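Side-chain contact in putative immunoglobulin-blocking virulence protein (Mycoplasma mycoides subsp. capri, PDB 7ADK), which probably blocks antibody function as a mycoplasma virulence factor, acting together with a partner lipoprotein with which it forms a two-chain assembly: residues 643-647 with 648-652. Numbering follows the deposited sequence.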
ATOM      1  N   LEU A 643     -13.174 -13.333  14.250  1.00 59.31           N
ATOM      2  CA  LEU A 643     -14.551 -13.424  14.683  1.00 59.31           C
ATOM      3  C   LEU A 643     -15.390 -12.361  13.983  1.00 59.31           C
ATOM      4  O   LEU A 643     -14.950 -11.240  13.749  1.00 59.31           O
ATOM      5  CB  LEU A 643     -14.595 -13.253  16.207  1.00 59.31           C
ATOM      6  CG  LEU A 643     -13.905 -14.359  17.010  1.00 59.31           C
ATOM      7  CD1 LEU A 643     -13.865 -14.005  18.482  1.00 59.31           C
ATOM      8  CD2 LEU A 643     -14.604 -15.694  16.833  1.00 59.31           C
ATOM      9  N   TYR A 644     -16.641 -12.677  13.707  1.00 60.33           N
ATOM     10  CA  TYR A 644     -17.605 -11.665  13.332  1.00 60.33           C
ATOM     11  C   TYR A 644     -17.903 -10.714  14.490  1.00 60.33           C
ATOM     12  O   TYR A 644     -18.204 -11.164  15.597  1.00 60.33           O
ATOM     13  CB  TYR A 644     -18.867 -12.326  12.824  1.00 60.33           C
ATOM     14  CG  TYR A 644     -19.907 -11.321  12.415  1.00 60.33           C
ATOM     15  CD1 TYR A 644     -19.748 -10.612  11.217  1.00 60.33           C
ATOM     16  CD2 TYR A 644     -21.007 -11.067  13.247  1.00 60.33           C
ATOM     17  CE1 TYR A 644     -20.714  -9.682  10.828  1.00 60.33           C
ATOM     18  CE2 TYR A 644     -21.984 -10.149  12.849  1.00 60.33           C
ATOM     19  CZ  TYR A 644     -21.846  -9.471  11.629  1.00 60.33           C
ATOM     20  OH  TYR A 644     -22.813  -8.645  11.192  1.00 60.33           O
ATOM     21  N   ASN A 645     -17.886  -9.401  14.230  1.00 62.10           N
ATOM     22  CA  ASN A 645     -18.534  -8.417  15.091  1.00 62.10           C
ATOM     23  C   ASN A 645     -19.104  -7.225  14.315  1.00 62.10           C
ATOM     24  O   ASN A 645     -18.603  -6.853  13.263  1.00 62.10           O
ATOM     25  CB  ASN A 645     -17.608  -7.970  16.227  1.00 62.10           C
ATOM     26  CG  ASN A 645     -18.402  -7.392  17.377  1.00 62.10           C
ATOM     27  OD1 ASN A 645     -19.569  -7.683  17.568  1.00 62.10           O
ATOM     28  ND2 ASN A 645     -17.836  -6.529  18.156  1.00 62.10           N
ATOM     29  N   ASN A 646     -20.159  -6.643  14.867  1.00 65.21           N
ATOM     30  CA  ASN A 646     -21.164  -5.825  14.194  1.00 65.21           C
ATOM     31  C   ASN A 646     -21.311  -4.428  14.828  1.00 65.21           C
ATOM     32  O   ASN A 646     -21.734  -3.472  14.181  1.00 65.21           O
ATOM     33  CB  ASN A 646     -22.459  -6.646  14.339  1.00 65.21           C
ATOM     34  CG  ASN A 646     -23.592  -6.280  13.407  1.00 65.21           C
ATOM     35  OD1 ASN A 646     -23.613  -5.270  12.748  1.00 65.21           O
ATOM     36  ND2 ASN A 646     -24.576  -7.121  13.301  1.00 65.21           N
ATOM     37  N   GLU A 647     -20.946  -4.307  16.100  1.00 65.89           N
ATOM     38  CA  GLU A 647     -21.081  -3.137  16.964  1.00 65.89           C
ATOM     39  C   GLU A 647     -19.736  -2.811  17.621  1.00 65.89           C
ATOM     40  O   GLU A 647     -18.839  -3.647  17.631  1.00 65.89           O
ATOM     41  CB  GLU A 647     -22.139  -3.391  18.045  1.00 65.89           C
ATOM     42  CG  GLU A 647     -23.587  -3.452  17.537  1.00 65.89           C
ATOM     43  CD  GLU A 647     -24.156  -4.843  17.239  1.00 65.89           C
ATOM     44  OE1 GLU A 647     -23.635  -5.874  17.720  1.00 65.89           O
ATOM     45  OE2 GLU A 647     -25.171  -4.906  16.508  1.00 65.89           O
ATOM     46  N   SER A 648     -19.588  -1.607  18.178  1.00 65.86           N
ATOM     47  CA  SER A 648     -18.377  -1.140  18.878  1.00 65.86           C
ATOM     48  C   SER A 648     -18.018  -1.951  20.127  1.00 65.86           C
ATOM     49  O   SER A 648     -16.888  -1.897  20.593  1.00 65.86           O
ATOM     50  CB  SER A 648     -18.550   0.322  19.270  1.00 65.86           C
ATOM     51  OG  SER A 648     -19.609   0.464  20.198  1.00 65.86           O
ATOM     52  N   TYR A 649     -18.972  -2.702  20.668  1.00 64.86           N
ATOM     53  CA  TYR A 649     -18.805  -3.619  21.781  1.00 64.86           C
ATOM     54  C   TYR A 649     -18.751  -5.067  21.287  1.00 64.86           C
ATOM     55  O   TYR A 649     -19.524  -5.482  20.431  1.00 64.86           O
ATOM     56  CB  TYR A 649     -19.918  -3.387  22.815  1.00 64.86           C
ATOM     57  CG  TYR A 649     -21.342  -3.473  22.297  1.00 64.86           C
ATOM     58  CD1 TYR A 649     -21.994  -2.323  21.821  1.00 64.86           C
ATOM     59  CD2 TYR A 649     -22.021  -4.699  22.302  1.00 64.86           C
ATOM     60  CE1 TYR A 649     -23.315  -2.406  21.347  1.00 64.86           C
ATOM     61  CE2 TYR A 649     -23.346  -4.784  21.835  1.00 64.86           C
ATOM     62  CZ  TYR A 649     -23.997  -3.635  21.352  1.00 64.86           C
ATOM     63  OH  TYR A 649     -25.278  -3.715  20.908  1.00 64.86           O
ATOM     64  N   PHE A 650     -17.848  -5.872  21.832  1.00 65.11           N
ATOM     65  CA  PHE A 650     -17.914  -7.316  21.656  1.00 65.11           C
ATOM     66  C   PHE A 650     -18.881  -7.903  22.687  1.00 65.11           C
ATOM     67  O   PHE A 650     -18.528  -8.107  23.843  1.00 65.11           O
ATOM     68  CB  PHE A 650     -16.504  -7.913  21.731  1.00 65.11           C
ATOM     69  CG  PHE A 650     -16.477  -9.424  21.676  1.00 65.11           C
ATOM     70  CD1 PHE A 650     -17.001 -10.095  20.559  1.00 65.11           C
ATOM     71  CD2 PHE A 650     -15.961 -10.162  22.752  1.00 65.11           C
ATOM     72  CE1 PHE A 650     -17.016 -11.496  20.529  1.00 65.11           C
ATOM     73  CE2 PHE A 650     -15.976 -11.559  22.721  1.00 65.11           C
ATOM     74  CZ  PHE A 650     -16.506 -12.224  21.609  1.00 65.11           C
ATOM     75  N   GLU A 651     -20.120  -8.148  22.282  1.00 67.88           N
ATOM     76  CA  GLU A 651     -21.134  -8.775  23.121  1.00 67.88           C
ATOM     77  C   GLU A 651     -20.834 -10.263  23.285  1.00 67.88           C
ATOM     78  O   GLU A 651     -20.652 -10.986  22.302  1.00 67.88           O
ATOM     79  CB  GLU A 651     -22.531  -8.507  22.536  1.00 67.88           C
ATOM     80  CG  GLU A 651     -23.694  -8.706  23.515  1.00 67.88           C
ATOM     81  CD  GLU A 651     -24.145 -10.153  23.718  1.00 67.88           C
ATOM     82  OE1 GLU A 651     -23.911 -11.018  22.848  1.00 67.88           O
ATOM     83  OE2 GLU A 651     -24.787 -10.432  24.751  1.00 67.88           O
ATOM     84  N   ILE A 652     -20.750 -10.737  24.526  1.00 68.23           N
ATOM     85  CA  ILE A 652     -20.576 -12.157  24.835  1.00 68.23           C
ATOM     86  C   ILE A 652     -21.395 -12.544  26.074  1.00 68.23           C
ATOM     87  O   ILE A 652     -21.417 -11.821  27.064  1.00 68.23           O
ATOM     88  CB  ILE A 652     -19.071 -12.524  24.879  1.00 68.23           C
ATOM     89  CG1 ILE A 652     -18.852 -14.038  25.027  1.00 68.23           C
ATOM     90  CG2 ILE A 652     -18.299 -11.776  25.961  1.00 68.23           C
ATOM     91  CD1 ILE A 652     -17.489 -14.515  24.549  1.00 68.23           C
TER
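Glu-647 lays its CB over one face of the Tyr-649 ring, a CH-pi contact in the loop that joins strand 640-643 of a five-stranded parallel sheet to strand 650-652, an outermost strand, within this chain, of a three-stranded parallel sheet. CB of Glu-647 stands 3.8 Å from the centroid of the Tyr-649 ring and 18° off its normal, offset toward the rim; the nearest ring atom, CE1 of Tyr-649, is 3.6 Å from CB of Glu-647. With chi1 at 55°, Tyr-649 puts CG between its own backbone N and carbonyl carbon, and the two side chains run alongside each other in the same direction. A bend at chi2 of Glu-647 accompanies a carboxylate turned nearly parallel to the ring, the planes 17° apart, near its hydroxyl end, while OE2 forms a salt bridge with Lys-687 of the lipoprotein chain. Arg-689 adds a cation-pi contact to the same tyrosine.

The inner side of the turn is tied by Asn-645, whose amide ND2 donates to O of Tyr-649 at 3.0 Å along an almost straight N-H path. The acceptor lies in the plane of the amide, but the donor approaches from above the carbonyl plane, so the bond misses the lone-pair direction. ND2 also bonds Asn-684 OD1, giving this buried amide nitrogen two acceptors. Beyond it, Phe-650 meets the rings of Phe-679, on strand 676-679, and Tyr-707, on helix 698-709, and its CZ lies 4.5 Å from CD1 of Leu-643. Within the loop, OD1 of Asn-645 receives a weak bond from the backbone N of Asn-646 at 3.0 Å.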